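Local coordinates for protein 2-dehydro-3-deoxy-D-arabinonate dehydratase (Sulfolobus solfataricus, PDB 2Q1A) that catalyses the magnesium-dependent dehydration of 2-dehydro-3-deoxy-D-arabinonate to 2,5-dioxopentanoate in the pentose oxidation pathway leading from D-arabinonate to 2-oxoglutarate, at residues P74-S79 with G249-T254; T140-E145 with K264-E269; Y159-D164 with I274-I279; N202-D207 with N227-K232. All coordinates share one frame; numbering follows the deposited sequence.

Contact 1 of 4, residues P74-S79 with G249-T254; sequences PEVWGS and GTILTT. With 2KT (2-ketobutyric acid), chain C.
The indole of W77 lies obliquely against the methyl group of T250, CD1 to CG2 4.1 Å, while its CB meets CD1 of L252 on the same face of the sheet. With CG anti to the carbonyl carbon (chi1 -64°), the pyrrole edge of W77 turns back toward E75, whose OE1 receives the NE1 hydrogen in the indole plane at 3.0 Å. The second oxygen of that carboxylate, OE2, forms a salt bridge with R123 of the second subunit. With an alanine here, E75 OE1 would probably lose its indole donor and a gap would open beside T250 and L252. The two strands run parallel, and W77 uses both its backbone N and its backbone O in bonds to the partner strand: N reaches I251 O at 2.8 Å, and O accepts from T253 N. On the other face, CG2 of T253 rests 3.6 Å from CA of G78, and OG1 of T253 is hydrogen-bonded with OE2 of E145, a magnesium ligand. G249 and T250 form a G1 beta bulge against L150. Strand 76-80 is flanked by strands 250-253 and 114-119, strand 250-253 pairs next with 140-150, and helix 233-241 packs on W77 through L240.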
loop_
_atom_site.group_PDB
_atom_site.type_symbol
_atom_site.label_atom_id
_atom_site.label_comp_id
_atom_site.label_asym_id
_atom_site.label_seq_id
_atom_site.Cartn_x
_atom_site.Cartn_y
_atom_site.Cartn_z
ATOM N N PRO A 74 7.570 -14.603 11.287
ATOM C CA PRO A 74 6.201 -14.278 11.702
ATOM C C PRO A 74 5.877 -14.923 13.043
ATOM O O PRO A 74 5.131 -14.352 13.851
ATOM C CB PRO A 74 5.337 -14.874 10.583
ATOM C CG PRO A 74 6.262 -15.011 9.412
ATOM C CD PRO A 74 7.604 -15.329 10.005
ATOM N N GLU A 75 6.454 -16.103 13.267
ATOM C CA GLU A 75 6.310 -16.840 14.520
ATOM C C GLU A 75 7.641 -17.511 14.883
ATOM O O GLU A 75 8.425 -17.867 13.997
ATOM C CB GLU A 75 5.210 -17.905 14.401
ATOM C CG GLU A 75 3.871 -17.400 13.859
ATOM C CD GLU A 75 2.754 -18.436 13.926
ATOM O OE1 GLU A 75 3.032 -19.639 14.143
ATOM O OE2 GLU A 75 1.584 -18.039 13.759
ATOM N N VAL A 76 7.892 -17.667 16.183
ATOM C CA VAL A 76 9.020 -18.460 16.673
ATOM C C VAL A 76 8.509 -19.501 17.669
ATOM O O VAL A 76 7.781 -19.168 18.606
ATOM C CB VAL A 76 10.133 -17.589 17.344
ATOM C CG1 VAL A 76 11.348 -18.437 17.668
ATOM C CG2 VAL A 76 10.544 -16.438 16.452
ATOM N N TRP A 77 8.887 -20.758 17.453
ATOM C CA TRP A 77 8.517 -21.835 18.370
ATOM C C TRP A 77 9.749 -22.551 18.904
ATOM O O TRP A 77 10.782 -22.642 18.227
ATOM C CB TRP A 77 7.606 -22.862 17.696
ATOM C CG TRP A 77 6.260 -22.360 17.259
ATOM C CD1 TRP A 77 5.997 -21.529 16.213
ATOM C CD2 TRP A 77 4.988 -22.709 17.822
ATOM N NE1 TRP A 77 4.645 -21.321 16.096
ATOM C CE2 TRP A 77 3.999 -22.038 17.067
ATOM C CE3 TRP A 77 4.584 -23.525 18.890
ATOM C CZ2 TRP A 77 2.635 -22.144 17.351
ATOM C CZ3 TRP A 77 3.224 -23.630 19.171
ATOM C CH2 TRP A 77 2.268 -22.945 18.400
ATOM N N GLY A 78 9.616 -23.069 20.121
ATOM C CA GLY A 78 10.682 -23.816 20.765
ATOM C C GLY A 78 10.364 -25.281 20.987
ATOM O O GLY A 78 9.198 -25.685 21.056
ATOM N N SER A 79 11.418 -26.078 21.091
ATOM C CA SER A 79 11.303 -27.476 21.444
ATOM C C SER A 79 12.051 -27.677 22.752
ATOM O O SER A 79 13.042 -26.999 23.012
ATOM C CB SER A 79 11.911 -28.335 20.352
ATOM O OG SER A 79 11.254 -29.584 20.282
ATOM N N GLY A 249 8.646 -18.744 6.780
ATOM C CA GLY A 249 9.687 -18.008 7.484
ATOM C C GLY A 249 9.642 -18.188 8.986
ATOM O O GLY A 249 10.412 -17.548 9.705
ATOM N N THR A 250 8.738 -19.053 9.456
ATOM C CA THR A 250 8.681 -19.476 10.860
ATOM C C THR A 250 10.029 -20.078 11.294
ATOM O O THR A 250 10.713 -20.745 10.499
ATOM C CB THR A 250 7.530 -20.512 11.093
ATOM O OG1 THR A 250 6.261 -19.857 10.979
ATOM C CG2 THR A 250 7.626 -21.185 12.472
ATOM N N ILE A 251 10.405 -19.830 12.546
ATOM C CA ILE A 251 11.611 -20.415 13.104
ATOM C C ILE A 251 11.268 -21.388 14.223
ATOM O O ILE A 251 10.486 -21.063 15.126
ATOM C CB ILE A 251 12.614 -19.340 13.618
ATOM C CG1 ILE A 251 13.229 -18.568 12.448
ATOM C CG2 ILE A 251 13.719 -19.988 14.438
ATOM C CD1 ILE A 251 14.198 -17.456 12.860
ATOM N N LEU A 252 11.848 -22.583 14.135
ATOM C CA LEU A 252 11.829 -23.553 15.217
ATOM C C LEU A 252 13.215 -23.670 15.850
ATOM O O LEU A 252 14.206 -23.967 15.166
ATOM C CB LEU A 252 11.358 -24.928 14.721
ATOM C CG LEU A 252 11.375 -26.106 15.710
ATOM C CD1 LEU A 252 10.516 -25.836 16.940
ATOM C CD2 LEU A 252 10.941 -27.394 15.038
ATOM N N THR A 253 13.278 -23.437 17.158
ATOM C CA THR A 253 14.515 -23.631 17.908
ATOM C C THR A 253 14.508 -24.988 18.627
ATOM O O THR A 253 13.561 -25.319 19.346
ATOM C CB THR A 253 14.838 -22.430 18.838
ATOM O OG1 THR A 253 16.139 -22.602 19.402
ATOM C CG2 THR A 253 13.810 -22.258 19.954
ATOM N N THR A 254 15.570 -25.765 18.415
ATOM C CA THR A 254 15.551 -27.213 18.663
ATOM C C THR A 254 15.923 -27.718 20.069
ATOM O O THR A 254 16.075 -28.926 20.267
ATOM C CB THR A 254 16.401 -27.962 17.615
ATOM O OG1 THR A 254 17.779 -27.591 17.759
ATOM C CG2 THR A 254 15.933 -27.621 16.204
HETATM C C4 2KT C . 12.241 -25.844 28.105
HETATM C C3 2KT C . 13.121 -26.626 27.578
HETATM C C2 2KT C . 13.920 -26.045 26.776
HETATM O O3 2KT C . 13.766 -24.863 26.459
HETATM C C 2KT C . 14.955 -26.719 26.256
HETATM O OXT 2KT C . 15.141 -27.921 26.554
HETATM O O 2KT C . 15.734 -26.127 25.469
#

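Contact 2 of 4, residues T140-E145 with K264-E269; sequences TLPEPE and KGLKDE. With MG (magnesium ion), chain B; 2KT (2-ketobutyric acid), chain C.
The forked end of L266 closes on the ring of P142, CD1 and CD2 each 3.6 Å from CD, where a loop of the FAH fold packs against the strand that carries two magnesium ligands. This is the tightly packed part. L266 N gives a nearly straight hydrogen bond to T140 O at 2.9 Å, fixing the backbone behind the leucine, and L141, although its CB points away, brings CD2 to 3.4 Å from K264 O. Shortening the side chain of L266 to an alanine's is likely to open a gap over P142 and leave the loop held here chiefly by its backbone. The other side is looser. A water bridges strand and loop, accepting from T140 N and donating to L266 O at 2.7 Å, and beyond it K267 and E269 lead out into solvent. At the far end of 140-145 the chain changes role: E143 and E145 reach with extended side chains to the magnesium ion, sharing it with D164 and two oxygens of 2-ketobutyric acid. The metal lies 2.1 Å from E143 OE2 and 2.0 Å from E145 OE1. A second water completes its shell at 2.2 Å from the magnesium ion and donates a weak hydrogen bond to E145 OE2.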
loop_
_atom_site.group_PDB
_atom_site.type_symbol
_atom_site.label_atom_id
_atom_site.label_comp_id
_atom_site.label_asym_id
_atom_site.label_seq_id
_atom_site.Cartn_x
_atom_site.Cartn_y
_atom_site.Cartn_z
ATOM N N THR A 140 18.008 -15.810 35.355
ATOM C CA THR A 140 17.757 -15.934 33.923
ATOM C C THR A 140 19.004 -16.452 33.214
ATOM O O THR A 140 20.107 -15.938 33.428
ATOM C CB THR A 140 17.284 -14.578 33.312
ATOM O OG1 THR A 140 16.017 -14.204 33.874
ATOM C CG2 THR A 140 17.157 -14.664 31.798
ATOM N N LEU A 141 18.822 -17.470 32.374
ATOM C CA LEU A 141 19.923 -18.105 31.654
ATOM C C LEU A 141 19.722 -18.079 30.142
ATOM O O LEU A 141 18.596 -18.234 29.668
ATOM C CB LEU A 141 20.097 -19.561 32.111
ATOM C CG LEU A 141 20.635 -19.861 33.516
ATOM C CD1 LEU A 141 20.730 -21.373 33.729
ATOM C CD2 LEU A 141 21.994 -19.187 33.765
ATOM N N PRO A 142 20.808 -17.882 29.376
ATOM C CA PRO A 142 20.670 -18.011 27.930
ATOM C C PRO A 142 20.711 -19.481 27.520
ATOM O O PRO A 142 21.448 -20.267 28.119
ATOM C CB PRO A 142 21.899 -17.271 27.396
ATOM C CG PRO A 142 22.932 -17.424 28.480
ATOM C CD PRO A 142 22.186 -17.532 29.781
ATOM N N GLU A 143 19.917 -19.855 26.522
ATOM C CA GLU A 143 19.939 -21.224 26.031
ATOM C C GLU A 143 20.446 -21.280 24.584
ATOM O O GLU A 143 19.729 -20.915 23.649
ATOM C CB GLU A 143 18.565 -21.883 26.193
ATOM C CG GLU A 143 18.117 -22.047 27.660
ATOM C CD GLU A 143 16.824 -22.857 27.826
ATOM O OE1 GLU A 143 16.364 -23.026 28.982
ATOM O OE2 GLU A 143 16.268 -23.323 26.803
ATOM N N PRO A 144 21.702 -21.718 24.399
ATOM C CA PRO A 144 22.293 -21.805 23.064
ATOM C C PRO A 144 21.674 -22.946 22.281
ATOM O O PRO A 144 21.742 -24.097 22.714
ATOM C CB PRO A 144 23.777 -22.086 23.343
ATOM C CG PRO A 144 23.812 -22.698 24.693
ATOM C CD PRO A 144 22.639 -22.143 25.455
ATOM N N GLU A 145 21.061 -22.626 21.145
ATOM C CA GLU A 145 20.306 -23.620 20.385
ATOM C C GLU A 145 20.499 -23.473 18.881
ATOM O O GLU A 145 20.655 -22.363 18.369
ATOM C CB GLU A 145 18.817 -23.522 20.728
ATOM C CG GLU A 145 18.503 -23.616 22.219
ATOM C CD GLU A 145 17.025 -23.792 22.528
ATOM O OE1 GLU A 145 16.661 -23.695 23.723
ATOM O OE2 GLU A 145 16.224 -24.041 21.594
ATOM N N LYS A 264 24.977 -18.874 38.091
ATOM C CA LYS A 264 25.428 -18.228 36.855
ATOM C C LYS A 264 24.355 -17.363 36.178
ATOM O O LYS A 264 24.395 -17.137 34.969
ATOM C CB LYS A 264 26.029 -19.257 35.883
ATOM C CG LYS A 264 27.303 -19.948 36.391
ATOM C CD LYS A 264 28.432 -18.951 36.664
ATOM C CE LYS A 264 29.582 -19.570 37.461
ATOM N NZ LYS A 264 30.482 -20.394 36.610
ATOM N N GLY A 265 23.410 -16.866 36.973
ATOM C CA GLY A 265 22.352 -15.998 36.472
ATOM C C GLY A 265 22.895 -14.760 35.784
ATOM O O GLY A 265 23.850 -14.144 36.264
ATOM N N LEU A 266 22.288 -14.411 34.650
ATOM C CA LEU A 266 22.643 -13.218 33.887
ATOM C C LEU A 266 22.331 -11.932 34.647
ATOM O O LEU A 266 21.398 -11.887 35.455
ATOM C CB LEU A 266 21.895 -13.216 32.549
ATOM C CG LEU A 266 22.573 -13.551 31.215
ATOM C CD1 LEU A 266 23.671 -14.602 31.321
ATOM C CD2 LEU A 266 21.511 -13.970 30.201
ATOM N N LYS A 267 23.132 -10.897 34.396
ATOM C CA LYS A 267 22.832 -9.549 34.899
ATOM C C LYS A 267 23.227 -8.437 33.930
ATOM O O LYS A 267 23.865 -8.686 32.904
ATOM C CB LYS A 267 23.406 -9.304 36.306
ATOM C CG LYS A 267 24.687 -10.051 36.650
ATOM C CD LYS A 267 25.023 -9.942 38.150
ATOM C CE LYS A 267 23.937 -10.581 39.035
ATOM N NZ LYS A 267 24.183 -10.353 40.491
ATOM N N ASP A 268 22.820 -7.217 34.266
ATOM C CA ASP A 268 23.063 -6.027 33.448
ATOM C C ASP A 268 24.508 -5.911 32.950
ATOM O O ASP A 268 25.456 -6.185 33.689
ATOM C CB ASP A 268 22.680 -4.773 34.236
ATOM C CG ASP A 268 22.265 -3.629 33.342
ATOM O OD1 ASP A 268 21.135 -3.668 32.810
ATOM O OD2 ASP A 268 23.060 -2.680 33.181
ATOM N N GLU A 269 24.649 -5.505 31.688
ATOM C CA GLU A 269 25.944 -5.309 31.008
ATOM C C GLU A 269 26.668 -6.595 30.582
ATOM O O GLU A 269 27.707 -6.514 29.927
ATOM C CB GLU A 269 26.891 -4.392 31.802
ATOM C CG GLU A 269 26.291 -3.054 32.243
ATOM C CD GLU A 269 26.178 -2.047 31.111
ATOM O OE1 GLU A 269 27.233 -1.514 30.678
ATOM O OE2 GLU A 269 25.037 -1.778 30.665
HETATM MG MG MG B . 15.174 -23.809 25.128
HETATM C C4 2KT C . 12.241 -25.844 28.105
HETATM C C3 2KT C . 13.121 -26.626 27.578
HETATM C C2 2KT C . 13.920 -26.045 26.776
HETATM O O3 2KT C . 13.766 -24.863 26.459
HETATM C C 2KT C . 14.955 -26.719 26.256
HETATM O OXT 2KT C . 15.141 -27.921 26.554
HETATM O O 2KT C . 15.734 -26.127 25.469
HETATM O O HOH W 1 19.475 -13.643 36.223
HETATM O O HOH W 2 14.223 -24.619 23.313
#

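Contact 3 of 4, residues Y159-D164 with I274-I279; sequences YTIMDD and ITISNI. With MG (magnesium ion), chain B.
OD2 of D164 is gripped twice, by the magnesium ion at 2.0 Å and by a hydrogen bond with K182 NZ, while OD1 of the same carboxylate forms a salt bridge with K118. Behind this metal-bound end the strand turns apolar, and its contact with 274-279 is made by meshing side chains; the axes of 159-164 and 274-276 approach to 7.9 Å and run roughly antiparallel, at 153°. I161 is the hub. With CG1 anti to the carbonyl carbon (chi1 -62°) and CG2 anti to the backbone N, its two branches reach different neighbours: CG2 meets CG2 of I274 at 3.6 Å, whereas CG1 faces CD1 of I276 at 3.7 Å and carries CD1 onward to CG2 of I279, 3.9 Å away. In each pair the side chains slide past one another in opposite directions, so that the branches interlock. The contact is extended at both ends. CD1 of I274 crosses D163 at about a right angle, 3.8 Å from its CB, and CD1 of I279 comes to 4.1 Å from CB of Y159. A type II turn with S277 and N278 at its centre, closed by I279 N to I276 O, folds I279 back onto the same cluster. T160 and M162 point the other way. Strand 156-167 pairs antiparallel with 140-150 and 188-196, and packs face-on against strand 271-276 of a separate five-stranded sheet, with P144 and L206 packing against I274 and I276 respectively.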
loop_
_atom_site.group_PDB
_atom_site.type_symbol
_atom_site.label_atom_id
_atom_site.label_comp_id
_atom_site.label_asym_id
_atom_site.label_seq_id
_atom_site.Cartn_x
_atom_site.Cartn_y
_atom_site.Cartn_z
ATOM N N TYR A 159 19.416 -22.666 8.444
ATOM C CA TYR A 159 19.812 -22.827 9.846
ATOM C C TYR A 159 20.358 -21.522 10.393
ATOM O O TYR A 159 20.880 -20.699 9.639
ATOM C CB TYR A 159 20.899 -23.895 9.991
ATOM C CG TYR A 159 20.512 -25.284 9.533
ATOM C CD1 TYR A 159 19.903 -26.182 10.409
ATOM C CD2 TYR A 159 20.785 -25.712 8.230
ATOM C CE1 TYR A 159 19.562 -27.466 9.997
ATOM C CE2 TYR A 159 20.446 -26.996 7.808
ATOM C CZ TYR A 159 19.831 -27.863 8.697
ATOM O OH TYR A 159 19.489 -29.132 8.290
ATOM N N THR A 160 20.256 -21.351 11.708
ATOM C CA THR A 160 20.763 -20.166 12.387
ATOM C C THR A 160 20.999 -20.453 13.884
ATOM O O THR A 160 20.612 -21.515 14.391
ATOM C CB THR A 160 19.813 -18.947 12.174
ATOM O OG1 THR A 160 20.480 -17.732 12.544
ATOM C CG2 THR A 160 18.526 -19.095 12.977
ATOM N N ILE A 161 21.646 -19.515 14.574
ATOM C CA ILE A 161 21.870 -19.608 16.012
ATOM C C ILE A 161 20.735 -18.891 16.732
ATOM O O ILE A 161 20.426 -17.741 16.404
ATOM C CB ILE A 161 23.200 -18.908 16.414
ATOM C CG1 ILE A 161 24.401 -19.588 15.750
ATOM C CG2 ILE A 161 23.341 -18.826 17.940
ATOM C CD1 ILE A 161 25.558 -18.655 15.503
ATOM N N MET A 162 20.128 -19.549 17.718
ATOM C CA MET A 162 19.146 -18.876 18.564
ATOM C C MET A 162 19.501 -18.952 20.042
ATOM O O MET A 162 20.063 -19.941 20.521
ATOM C CB MET A 162 17.717 -19.408 18.336
ATOM C CG MET A 162 16.622 -18.587 19.040
ATOM S SD MET A 162 14.937 -18.826 18.422
ATOM C CE MET A 162 14.934 -17.761 16.984
ATOM N N ASP A 163 19.142 -17.887 20.745
ATOM C CA ASP A 163 19.227 -17.822 22.179
ATOM C C ASP A 163 17.808 -17.846 22.775
ATOM O O ASP A 163 17.098 -16.840 22.759
ATOM C CB ASP A 163 19.975 -16.547 22.568
ATOM C CG ASP A 163 20.275 -16.463 24.048
ATOM O OD1 ASP A 163 19.733 -17.274 24.828
ATOM O OD2 ASP A 163 21.058 -15.565 24.432
ATOM N N ASP A 164 17.406 -19.002 23.297
ATOM C CA ASP A 164 16.134 -19.128 24.005
ATOM C C ASP A 164 16.277 -18.602 25.446
ATOM O O ASP A 164 16.423 -19.363 26.407
ATOM C CB ASP A 164 15.625 -20.588 23.937
ATOM C CG ASP A 164 14.393 -20.845 24.809
ATOM O OD1 ASP A 164 13.624 -19.911 25.109
ATOM O OD2 ASP A 164 14.191 -22.013 25.201
ATOM N N ILE A 274 27.475 -16.910 21.402
ATOM C CA ILE A 274 27.111 -18.268 21.019
ATOM C C ILE A 274 27.682 -18.623 19.652
ATOM O O ILE A 274 27.449 -17.920 18.674
ATOM C CB ILE A 274 25.576 -18.482 21.047
ATOM C CG1 ILE A 274 25.002 -18.057 22.405
ATOM C CG2 ILE A 274 25.238 -19.937 20.750
ATOM C CD1 ILE A 274 23.507 -17.849 22.425
ATOM N N THR A 275 28.429 -19.720 19.590
ATOM C CA THR A 275 29.078 -20.133 18.354
ATOM C C THR A 275 28.564 -21.489 17.895
ATOM O O THR A 275 28.429 -22.398 18.708
ATOM C CB THR A 275 30.617 -20.178 18.531
ATOM O OG1 THR A 275 31.074 -18.895 18.983
ATOM C CG2 THR A 275 31.325 -20.532 17.223
ATOM N N ILE A 276 28.246 -21.598 16.601
ATOM C CA ILE A 276 27.950 -22.881 15.965
ATOM C C ILE A 276 28.757 -23.003 14.677
ATOM O O ILE A 276 28.855 -22.041 13.912
ATOM C CB ILE A 276 26.439 -23.076 15.659
ATOM C CG1 ILE A 276 25.602 -22.999 16.939
ATOM C CG2 ILE A 276 26.194 -24.414 14.952
ATOM C CD1 ILE A 276 24.099 -23.173 16.725
ATOM N N SER A 277 29.328 -24.186 14.454
ATOM C CA SER A 277 30.126 -24.486 13.260
ATOM C C SER A 277 29.398 -24.104 11.971
ATOM O O SER A 277 28.218 -24.438 11.792
ATOM C CB SER A 277 30.480 -25.982 13.204
ATOM O OG SER A 277 30.874 -26.493 14.469
ATOM N N ASN A 278 30.110 -23.406 11.085
ATOM C CA ASN A 278 29.624 -23.073 9.737
ATOM C C ASN A 278 28.624 -21.919 9.678
ATOM O O ASN A 278 28.287 -21.437 8.587
ATOM C CB ASN A 278 29.037 -24.307 9.042
ATOM C CG ASN A 278 30.038 -25.439 8.924
ATOM O OD1 ASN A 278 31.083 -25.302 8.284
ATOM N ND2 ASN A 278 29.719 -26.569 9.535
ATOM N N ILE A 279 28.147 -21.483 10.842
ATOM C CA ILE A 279 27.174 -20.400 10.900
ATOM C C ILE A 279 27.865 -19.112 11.336
ATOM O O ILE A 279 27.862 -18.125 10.597
ATOM C CB ILE A 279 25.954 -20.752 11.800
ATOM C CG1 ILE A 279 25.292 -22.057 11.316
ATOM C CG2 ILE A 279 24.950 -19.608 11.804
ATOM C CD1 ILE A 279 24.135 -22.554 12.178
HETATM MG MG MG B . 15.174 -23.809 25.128
HETATM O O HOH W 2 14.223 -24.619 23.313
#

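Contact 4 of 4, residues N202-D207 with N227-K232; sequences NPYSLD and NKMRRK
M229 meets Y204 at the rim of its ring: SD lies 4.2 Å from CE2, and 5.5 Å from the ring centroid at 81° off the normal, an edge-on Met-aromatic contact. The methionine reaches there with CG anti to the backbone N, then bends at chi3 (-69°). Van der Waals contacts continue past the ring to either end of the tyrosine. At the outer end its OH comes within 3.3 Å of K232 CB, the lysine crossing at about a right angle; at the backbone end Y204 O is 3.3 Å from CB of N227. These segments belong to loops at the open end of the hairpin formed by strands 207-214 and 217-225, and the tyrosine spans from the loop before it to the start of helix 233-241. Polar links are mostly local. The hydroxyl of Y204 is hydrogen-bonded with I233 N, just after the N-cap residue K232, so the ring is held at the head of that helix. Y204 O and N227 N approach closely, but the angle is poor for a bond, and N227 N is taken by N225 OD1. Within 202-207, N202 OD1 accepts from Y204 N at 3.0 Å in an Asx turn, the donor standing well above the carbonyl plane, and a type I turn runs from N202 to S205. The two arginines are held differently: R230 NH2 makes a weak hydrogen bond to N227 O, whereas R231 forms a salt bridge with E235 and bonds with the carbonyls of A110 and V111.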
loop_
_atom_site.group_PDB
_atom_site.type_symbol
_atom_site.label_atom_id
_atom_site.label_comp_id
_atom_site.label_asym_id
_atom_site.label_seq_id
_atom_site.Cartn_x
_atom_site.Cartn_y
_atom_site.Cartn_z
ATOM N N ASN A 202 25.851 -32.126 7.664
ATOM C CA ASN A 202 25.176 -32.870 8.718
ATOM C C ASN A 202 24.870 -31.981 9.916
ATOM O O ASN A 202 25.782 -31.588 10.644
ATOM C CB ASN A 202 26.005 -34.091 9.140
ATOM C CG ASN A 202 25.339 -34.910 10.246
ATOM O OD1 ASN A 202 24.120 -34.856 10.452
ATOM N ND2 ASN A 202 26.146 -35.682 10.963
ATOM N N PRO A 203 23.579 -31.667 10.127
ATOM C CA PRO A 203 23.135 -30.867 11.271
ATOM C C PRO A 203 23.430 -31.540 12.610
ATOM O O PRO A 203 23.443 -30.870 13.650
ATOM C CB PRO A 203 21.620 -30.760 11.058
ATOM C CG PRO A 203 21.274 -31.907 10.180
ATOM C CD PRO A 203 22.447 -32.064 9.270
ATOM N N TYR A 204 23.673 -32.852 12.572
ATOM C CA TYR A 204 23.946 -33.635 13.776
ATOM C C TYR A 204 25.449 -33.808 14.027
ATOM O O TYR A 204 25.878 -34.773 14.667
ATOM C CB TYR A 204 23.212 -34.985 13.710
ATOM C CG TYR A 204 21.709 -34.844 13.537
ATOM C CD1 TYR A 204 21.092 -35.174 12.331
ATOM C CD2 TYR A 204 20.907 -34.361 14.579
ATOM C CE1 TYR A 204 19.710 -35.040 12.167
ATOM C CE2 TYR A 204 19.530 -34.218 14.428
ATOM C CZ TYR A 204 18.934 -34.560 13.222
ATOM O OH TYR A 204 17.566 -34.417 13.069
ATOM N N SER A 205 26.237 -32.851 13.533
ATOM C CA SER A 205 27.692 -32.864 13.690
ATOM C C SER A 205 28.278 -31.444 13.688
ATOM O O SER A 205 29.148 -31.114 12.873
ATOM C CB SER A 205 28.340 -33.720 12.598
ATOM O OG SER A 205 29.676 -34.035 12.940
ATOM N N LEU A 206 27.788 -30.619 14.614
ATOM C CA LEU A 206 28.204 -29.225 14.744
ATOM C C LEU A 206 28.488 -28.906 16.203
ATOM O O LEU A 206 27.780 -29.384 17.096
ATOM C CB LEU A 206 27.105 -28.284 14.239
ATOM C CG LEU A 206 26.449 -28.545 12.879
ATOM C CD1 LEU A 206 25.074 -27.889 12.821
ATOM C CD2 LEU A 206 27.332 -28.085 11.717
ATOM N N ASP A 207 29.515 -28.090 16.438
ATOM C CA ASP A 207 29.867 -27.659 17.789
ATOM C C ASP A 207 29.113 -26.394 18.186
ATOM O O ASP A 207 29.138 -25.393 17.467
ATOM C CB ASP A 207 31.379 -27.440 17.914
ATOM C CG ASP A 207 32.167 -28.737 17.829
ATOM O OD1 ASP A 207 31.883 -29.666 18.620
ATOM O OD2 ASP A 207 33.072 -28.828 16.970
ATOM N N ASN A 227 25.728 -34.123 17.812
ATOM C CA ASN A 227 25.643 -35.584 17.774
ATOM C C ASN A 227 25.086 -36.171 19.079
ATOM O O ASN A 227 24.884 -37.377 19.192
ATOM C CB ASN A 227 26.993 -36.217 17.399
ATOM C CG ASN A 227 28.123 -35.831 18.350
ATOM O OD1 ASN A 227 27.923 -35.658 19.555
ATOM N ND2 ASN A 227 29.325 -35.707 17.801
ATOM N N LYS A 228 24.828 -35.301 20.054
ATOM C CA LYS A 228 24.264 -35.713 21.336
ATOM C C LYS A 228 22.752 -35.473 21.423
ATOM O O LYS A 228 22.121 -35.820 22.425
ATOM C CB LYS A 228 24.996 -35.019 22.493
ATOM C CG LYS A 228 26.465 -35.427 22.625
ATOM C CD LYS A 228 27.144 -34.698 23.780
ATOM C CE LYS A 228 28.629 -34.451 23.496
ATOM N NZ LYS A 228 29.230 -33.459 24.449
ATOM N N MET A 229 22.181 -34.891 20.367
ATOM C CA MET A 229 20.739 -34.648 20.282
ATOM C C MET A 229 20.003 -35.969 20.065
ATOM O O MET A 229 20.260 -36.668 19.084
ATOM C CB MET A 229 20.430 -33.668 19.139
ATOM C CG MET A 229 19.135 -32.872 19.307
ATOM S SD MET A 229 18.602 -31.993 17.814
ATOM C CE MET A 229 19.851 -30.721 17.663
ATOM N N ARG A 230 19.101 -36.310 20.985
ATOM C CA ARG A 230 18.387 -37.598 20.935
ATOM C C ARG A 230 17.010 -37.537 20.265
ATOM O O ARG A 230 16.476 -38.561 19.839
ATOM C CB ARG A 230 18.261 -38.213 22.335
ATOM C CG ARG A 230 19.587 -38.585 23.011
ATOM C CD ARG A 230 20.286 -39.795 22.384
ATOM N NE ARG A 230 21.198 -39.406 21.308
ATOM C CZ ARG A 230 22.005 -40.237 20.647
ATOM N NH1 ARG A 230 22.038 -41.537 20.940
ATOM N NH2 ARG A 230 22.788 -39.762 19.685
ATOM N N ARG A 231 16.437 -36.341 20.186
ATOM C CA ARG A 231 15.168 -36.132 19.500
ATOM C C ARG A 231 15.443 -35.406 18.184
ATOM O O ARG A 231 15.824 -34.232 18.185
ATOM C CB ARG A 231 14.225 -35.313 20.390
ATOM C CG ARG A 231 12.829 -35.102 19.825
ATOM C CD ARG A 231 11.908 -36.269 20.128
ATOM N NE ARG A 231 11.540 -36.317 21.540
ATOM C CZ ARG A 231 10.479 -36.957 22.017
ATOM N NH1 ARG A 231 10.234 -36.942 23.320
ATOM N NH2 ARG A 231 9.659 -37.604 21.192
ATOM N N LYS A 232 15.266 -36.104 17.065
ATOM C CA LYS A 232 15.592 -35.524 15.759
ATOM C C LYS A 232 14.687 -34.348 15.375
ATOM O O LYS A 232 13.549 -34.245 15.846
ATOM C CB LYS A 232 15.673 -36.589 14.652
ATOM C CG LYS A 232 14.572 -37.648 14.649
ATOM C CD LYS A 232 15.096 -38.992 14.112
ATOM C CE LYS A 232 15.562 -38.894 12.653
ATOM N NZ LYS A 232 16.390 -40.067 12.247
#

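Overall arrangement
Contacts 1 to 3 illustrate how a metal site can be assembled from distant parts of one chain. Contacts 2 and 3 share the magnesium ion and a water, and their strands pair directly, E145 N to M162 O at 2.9 Å and E143 O to D164 N at 3.0 Å. Contact 1 adds a second shell behind E145 through T253, whose CB also lies 3.6 Å from M162 SD of contact 3. 2-Ketobutyric acid is also held by I81, K182 and T256. Contact 4 is peripheral, the side chain of M229 lying about 11 Å from the magnesium ion, yet it joins contact 3 through D207 N and S277 OG, 2.9 Å apart.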